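Side-chain contacts in PhiH1 repressor-like protein (Haloarcula marismortui ATCC 43049, PDB 3B73), which is of unknown function but, as a winged helix-turn-helix protein resembling a phage repressor, probably binds DNA and regulates transcription: residues B[11-14]-B[15-19]; B[47-50]-B[51-54]. All coordinates share one frame; numbering follows the deposited sequence.

Interaction 1. Residues B[11-14]-B[15-19]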
HETATM    1  N   MSE B  11      -5.654   1.266   7.628  1.00 56.89           N
HETATM    2  CA  MSE B  11      -4.724   1.952   6.735  1.00 55.12           C
HETATM    3  C   MSE B  11      -5.321   2.217   5.368  1.00 47.02           C
HETATM    4  O   MSE B  11      -6.249   1.538   4.937  1.00 53.89           O
HETATM    5  CB  MSE B  11      -3.402   1.184   6.594  1.00 49.04           C
HETATM    6  CG  MSE B  11      -2.618   1.051   7.871  1.00 68.28           C
HETATM    7 SE   MSE B  11      -0.961   0.077   7.541  0.62 43.32          SE
HETATM    8  CE  MSE B  11      -0.027   1.453   6.639  1.00 58.99           C
ATOM      9  N   THR B  12      -4.777   3.230   4.698  1.00 43.84           N
ATOM     10  CA  THR B  12      -5.083   3.517   3.309  1.00 49.14           C
ATOM     11  C   THR B  12      -3.803   3.334   2.523  1.00 48.68           C
ATOM     12  O   THR B  12      -2.717   3.193   3.081  1.00 50.08           O
ATOM     13  CB  THR B  12      -5.528   4.985   3.117  1.00 46.61           C
ATOM     14  OG1 THR B  12      -4.428   5.863   3.413  1.00 54.68           O
ATOM     15  CG2 THR B  12      -6.701   5.309   4.047  1.00 55.96           C
ATOM     16  N   ILE B  13      -3.904   3.376   1.217  1.00 45.41           N
ATOM     17  CA  ILE B  13      -2.714   3.115   0.425  1.00 43.07           C
ATOM     18  C   ILE B  13      -1.714   4.261   0.583  1.00 52.73           C
ATOM     19  O   ILE B  13      -0.506   4.059   0.450  1.00 46.92           O
ATOM     20  CB  ILE B  13      -3.079   2.827  -1.053  1.00 55.02           C
ATOM     21  CG1 ILE B  13      -1.867   2.263  -1.795  1.00 44.29           C
ATOM     22  CG2 ILE B  13      -3.639   4.070  -1.704  1.00 46.85           C
ATOM     23  CD1 ILE B  13      -2.184   1.589  -3.052  1.00 42.20           C
ATOM     24  N   TRP B  14      -2.223   5.453   0.915  1.00 39.59           N
ATOM     25  CA  TRP B  14      -1.404   6.652   1.002  1.00 40.48           C
ATOM     26  C   TRP B  14      -0.534   6.613   2.236  1.00 45.62           C
ATOM     27  O   TRP B  14       0.527   7.228   2.280  1.00 47.77           O
ATOM     28  CB  TRP B  14      -2.275   7.924   0.926  1.00 44.08           C
ATOM     29  CG  TRP B  14      -3.137   7.851  -0.308  1.00 52.32           C
ATOM     30  CD1 TRP B  14      -4.491   7.655  -0.357  1.00 45.34           C
ATOM     31  CD2 TRP B  14      -2.681   7.854  -1.678  1.00 44.73           C
ATOM     32  NE1 TRP B  14      -4.903   7.565  -1.676  1.00 47.81           N
ATOM     33  CE2 TRP B  14      -3.814   7.692  -2.500  1.00 51.11           C
ATOM     34  CE3 TRP B  14      -1.432   8.012  -2.282  1.00 44.97           C
ATOM     35  CZ2 TRP B  14      -3.732   7.676  -3.900  1.00 43.40           C
ATOM     36  CZ3 TRP B  14      -1.354   7.983  -3.668  1.00 41.72           C
ATOM     37  CH2 TRP B  14      -2.499   7.819  -4.458  1.00 60.94           C
ATOM     38  N   ASP B  15      -0.982   5.862   3.230  1.00 39.90           N
ATOM     39  CA  ASP B  15      -0.153   5.546   4.382  1.00 42.71           C
ATOM     40  C   ASP B  15       1.204   4.923   4.008  1.00 42.87           C
ATOM     41  O   ASP B  15       2.229   5.326   4.564  1.00 45.42           O
ATOM     42  CB  ASP B  15      -0.916   4.627   5.345  1.00 46.62           C
ATOM     43  CG  ASP B  15      -2.101   5.331   5.990  1.00 49.43           C
ATOM     44  OD1 ASP B  15      -2.114   6.588   5.990  1.00 52.70           O
ATOM     45  OD2 ASP B  15      -3.022   4.637   6.467  1.00 55.79           O
ATOM     46  N   ASP B  16       1.205   3.948   3.096  1.00 42.06           N
ATOM     47  CA  ASP B  16       2.445   3.276   2.707  1.00 55.48           C
ATOM     48  C   ASP B  16       3.307   4.282   1.969  1.00 53.89           C
ATOM     49  O   ASP B  16       4.521   4.363   2.198  1.00 40.40           O
ATOM     50  CB  ASP B  16       2.185   2.050   1.804  1.00 46.61           C
ATOM     51  CG  ASP B  16       1.977   0.754   2.598  1.00 50.84           C
ATOM     52  OD1 ASP B  16       1.743   0.805   3.821  1.00 49.57           O
ATOM     53  OD2 ASP B  16       2.015  -0.329   1.993  1.00 47.05           O
ATOM     54  N   ARG B  17       2.667   5.068   1.109  1.00 40.13           N
ATOM     55  CA  ARG B  17       3.382   6.092   0.352  1.00 47.05           C
ATOM     56  C   ARG B  17       4.015   7.097   1.285  1.00 48.51           C
ATOM     57  O   ARG B  17       5.204   7.393   1.181  1.00 54.50           O
ATOM     58  CB  ARG B  17       2.462   6.813  -0.632  1.00 48.94           C
ATOM     59  CG  ARG B  17       1.885   5.908  -1.687  1.00 60.07           C
ATOM     60  CD  ARG B  17       2.968   5.166  -2.456  1.00 50.65           C
ATOM     61  NE  ARG B  17       2.322   4.042  -3.090  1.00 60.70           N
ATOM     62  CZ  ARG B  17       2.463   2.784  -2.704  1.00 49.83           C
ATOM     63  NH1 ARG B  17       3.304   2.459  -1.738  1.00 50.25           N
ATOM     64  NH2 ARG B  17       1.775   1.847  -3.319  1.00 52.64           N
ATOM     65  N   ILE B  18       3.232   7.612   2.225  1.00 52.19           N
ATOM     66  CA  ILE B  18       3.794   8.568   3.160  1.00 46.94           C
ATOM     67  C   ILE B  18       4.942   7.939   3.933  1.00 60.32           C
ATOM     68  O   ILE B  18       5.990   8.551   4.073  1.00 48.29           O
ATOM     69  CB  ILE B  18       2.746   9.085   4.124  1.00 46.81           C
ATOM     70  CG1 ILE B  18       1.713   9.909   3.350  1.00 50.32           C
ATOM     71  CG2 ILE B  18       3.415   9.866   5.244  1.00 44.54           C
ATOM     72  CD1 ILE B  18       0.457  10.094   4.084  1.00 47.00           C
ATOM     73  N   LEU B  19       4.758   6.720   4.436  1.00 47.90           N
ATOM     74  CA  LEU B  19       5.847   6.090   5.184  1.00 50.34           C
ATOM     75  C   LEU B  19       7.107   5.942   4.328  1.00 42.66           C
ATOM     76  O   LEU B  19       8.211   6.209   4.789  1.00 44.33           O
ATOM     77  CB  LEU B  19       5.431   4.738   5.764  1.00 47.46           C
ATOM     78  CG  LEU B  19       4.554   4.827   7.003  1.00 49.37           C
ATOM     79  CD1 LEU B  19       3.959   3.474   7.283  1.00 59.31           C
ATOM     80  CD2 LEU B  19       5.349   5.360   8.220  1.00 39.57           C
TER

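Interaction 2. Residues B[47-50]-B[51-54]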
ATOM      1  N   SER B  47      -2.306  15.589   6.228  1.00 49.55           N
ATOM      2  CA  SER B  47      -2.280  15.892   7.664  1.00 58.95           C
ATOM      3  C   SER B  47      -3.039  14.859   8.487  1.00 62.81           C
ATOM      4  O   SER B  47      -2.573  14.429   9.556  1.00 63.55           O
ATOM      5  CB  SER B  47      -2.840  17.287   7.952  1.00 55.85           C
ATOM      6  OG  SER B  47      -1.894  18.272   7.585  1.00 74.31           O
ATOM      7  N   ARG B  48      -4.216  14.478   7.998  1.00 55.02           N
ATOM      8  CA  ARG B  48      -5.016  13.447   8.659  1.00 57.95           C
ATOM      9  C   ARG B  48      -4.275  12.110   8.748  1.00 57.12           C
ATOM     10  O   ARG B  48      -4.222  11.504   9.817  1.00 59.18           O
ATOM     11  CB  ARG B  48      -6.355  13.270   7.942  1.00 72.61           C
ATOM     12  CG  ARG B  48      -7.465  14.091   8.565  1.00 77.38           C
ATOM     13  CD  ARG B  48      -8.766  14.008   7.769  1.00 95.03           C
ATOM     14  NE  ARG B  48      -8.889  15.100   6.804  1.00108.56           N
ATOM     15  CZ  ARG B  48      -9.086  14.927   5.503  1.00125.92           C
ATOM     16  NH1 ARG B  48      -9.195  13.697   5.014  1.00105.66           N
ATOM     17  NH2 ARG B  48      -9.186  15.979   4.693  1.00 88.58           N
ATOM     18  N   ARG B  49      -3.691  11.668   7.637  1.00 52.04           N
ATOM     19  CA  ARG B  49      -2.922  10.427   7.624  1.00 55.32           C
ATOM     20  C   ARG B  49      -1.688  10.529   8.509  1.00 55.10           C
ATOM     21  O   ARG B  49      -1.344   9.576   9.227  1.00 47.79           O
ATOM     22  CB  ARG B  49      -2.521  10.034   6.200  1.00 45.47           C
ATOM     23  CG  ARG B  49      -3.700   9.777   5.286  1.00 48.36           C
ATOM     24  CD  ARG B  49      -4.868   9.119   5.992  1.00 51.86           C
ATOM     25  NE  ARG B  49      -4.565   7.806   6.574  1.00 52.67           N
ATOM     26  CZ  ARG B  49      -5.477   7.061   7.189  1.00 52.85           C
ATOM     27  NH1 ARG B  49      -6.718   7.514   7.294  1.00 54.99           N
ATOM     28  NH2 ARG B  49      -5.168   5.876   7.708  1.00 52.12           N
ATOM     29  N   LEU B  50      -1.016  11.678   8.481  1.00 51.24           N
ATOM     30  CA  LEU B  50       0.134  11.868   9.382  1.00 51.38           C
ATOM     31  C   LEU B  50      -0.280  11.680  10.850  1.00 60.24           C
ATOM     32  O   LEU B  50       0.390  10.971  11.627  1.00 54.52           O
ATOM     33  CB  LEU B  50       0.789  13.243   9.174  1.00 49.15           C
ATOM     34  CG  LEU B  50       1.564  13.405   7.859  1.00 69.98           C
ATOM     35  CD1 LEU B  50       1.912  14.867   7.636  1.00 63.50           C
ATOM     36  CD2 LEU B  50       2.832  12.510   7.826  1.00 56.03           C
ATOM     37  N   LYS B  51      -1.383  12.325  11.228  1.00 55.99           N
ATOM     38  CA  LYS B  51      -1.878  12.241  12.601  1.00 55.65           C
ATOM     39  C   LYS B  51      -2.170  10.780  12.930  1.00 66.70           C
ATOM     40  O   LYS B  51      -1.854  10.301  14.028  1.00 55.01           O
ATOM     41  CB  LYS B  51      -3.124  13.119  12.785  1.00 78.66           C
ATOM     42  CG  LYS B  51      -3.318  13.683  14.195  1.00 86.46           C
ATOM     43  CD  LYS B  51      -4.139  12.742  15.067  1.00109.29           C
ATOM     44  CE  LYS B  51      -4.483  13.364  16.421  1.00100.31           C
ATOM     45  NZ  LYS B  51      -5.359  12.455  17.230  1.00 90.39           N
ATOM     46  N   LYS B  52      -2.733  10.065  11.954  1.00 47.97           N
ATOM     47  CA  LYS B  52      -3.112   8.666  12.153  1.00 46.82           C
ATOM     48  C   LYS B  52      -1.881   7.770  12.322  1.00 63.84           C
ATOM     49  O   LYS B  52      -1.807   6.967  13.246  1.00 55.11           O
ATOM     50  CB  LYS B  52      -3.942   8.176  10.974  1.00 42.98           C
ATOM     51  CG  LYS B  52      -4.855   6.997  11.289  1.00 65.09           C
ATOM     52  CD  LYS B  52      -6.174   7.493  11.834  1.00 72.81           C
ATOM     53  CE  LYS B  52      -7.175   6.378  11.981  1.00 98.65           C
ATOM     54  NZ  LYS B  52      -8.264   6.802  12.900  1.00 86.44           N
ATOM     55  N   LEU B  53      -0.912   7.922  11.426  1.00 50.86           N
ATOM     56  CA  LEU B  53       0.327   7.171  11.517  1.00 58.76           C
ATOM     57  C   LEU B  53       1.026   7.410  12.853  1.00 59.23           C
ATOM     58  O   LEU B  53       1.601   6.476  13.426  1.00 46.33           O
ATOM     59  CB  LEU B  53       1.239   7.499  10.323  1.00 54.45           C
ATOM     60  CG  LEU B  53       0.655   6.948   9.015  1.00 41.15           C
ATOM     61  CD1 LEU B  53       1.136   7.705   7.775  1.00 39.88           C
ATOM     62  CD2 LEU B  53       0.884   5.452   8.917  1.00 44.56           C
ATOM     63  N   ALA B  54       0.965   8.648  13.355  1.00 56.34           N
ATOM     64  CA  ALA B  54       1.596   8.977  14.635  1.00 51.44           C
ATOM     65  C   ALA B  54       0.852   8.323  15.795  1.00 59.19           C
ATOM     66  O   ALA B  54       1.475   7.839  16.755  1.00 48.87           O
ATOM     67  CB  ALA B  54       1.697  10.489  14.834  1.00 56.17           C
TER

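Interaction 1. Residues B[11-14]-B[15-19]
A capping box formed by Thr-12 and Asp-15 starts helix 13-25, a worked case of side chains serving amides at the start of a helix, which lack the regular carbonyl partners four residues back. Thr-12 N gives its hydrogen to Asp-15 OD2 at 2.9 Å and 164°, arriving from above the carboxylate plane, 56° out of it. In return Thr-12 OG1 accepts from two amides, both weakly: Trp-14 N, and Asp-15 N at 3.5 Å. OG1 can face them because it lies between the backbone N and the carbonyl carbon (chi1 66°). Beyond the cap the regular helical pattern takes over, with Ile-18 N bonding Trp-14 O at 2.7 Å. Selenomethionine Met-11 folds back over the box: its chain bends near its end, bringing CE to 3.5 Å from Asp-15 CB and 3.4 Å from Asp-16 OD1, an oxygen that also hydrogen-bonds Tyr-76 OH. On another side of the turn, Arg-17 CG packs 4.0 Å from Trp-14 CE3. Arg-17 NH2 passes Ile-13 CG1 and, leaving this chain, pairs with Asp-16 of the second subunit in a salt bridge between subunits. The helix start is thus wedged between neighbours: Arg-49 of helix 43-55 meets Asp-15, Tyr-76 of helix 71-77 touches Met-11, and the second subunit packs on Ile-13 and Trp-14.

Interaction 2. Residues B[47-50]-B[51-54]
Arg-49 and Lys-52 run side by side on helix 43-55, which by its place in the winged helix-turn-helix fold is probably the recognition helix. The example illustrates how a helix settles its backbone internally and leaves its polar side chains mostly weak partners of its own, while one arginine reaches beyond it. Four successive i to i+4 bonds satisfy the carbonyls of 47-50: Ser-47 O takes Lys-51 N at 2.9 Å, Arg-48 O takes Lys-52 N at 3.0 Å, Arg-49 O takes Leu-53 N at 2.8 Å, and Leu-50 O takes Ala-54 N at 3.0 Å. The third is the straightest, at 174°. Arg-49 O is also flanked by carbon, since Leu-53 CG approaches it to 3.3 Å. Within the helix, Arg-48 NH1 bonds weakly to Ser-45 OG, Ser-47 OG weakly to Lys-43 O, and Lys-51 NZ has a long, weak ion pair with Asp-55. Arg-49 is the exception: its NH2 is gripped by Asp-15 of helix 13-25 and by Trp-10 O, ahead of that helix, and NE too is hydrogen-bonded outside the two segments, which would limit the group's freedom to turn. Leu-50 and Leu-53 instead turn to the interior, meeting Ile-18 and Asp-15 respectively, and both touch Leu-59 of strand 59-62. The lysine meets the arginine through its aliphatic stem: with CG anti to the backbone N (chi1 -156°), Lys-52 lays CG over one face of the guanidinium, 3.8 Å from Arg-49 NH2.

In the fold
Interaction 1 is buried, at the start of helix 13-25 and against the second subunit; interaction 2 is only partly buried, midway along helix 43-55, and no other chain of the assembly touches it. Their chemistry follows: a cap and a charged network, set among buried nonpolar side chains, organise the first, whereas the second combines a basic, more exposed side with a leucine side facing inward. The two meet directly. Asp-15 OD2 and Arg-49 NH2 form a salt bridge at 2.8 Å, making the capping carboxylate of 15-19 the partner of an arginine of 47-50. Farther along the helices, Ile-18 CG2 packs 3.7 Å from Leu-50 CD2, joining them by a nonpolar contact as well.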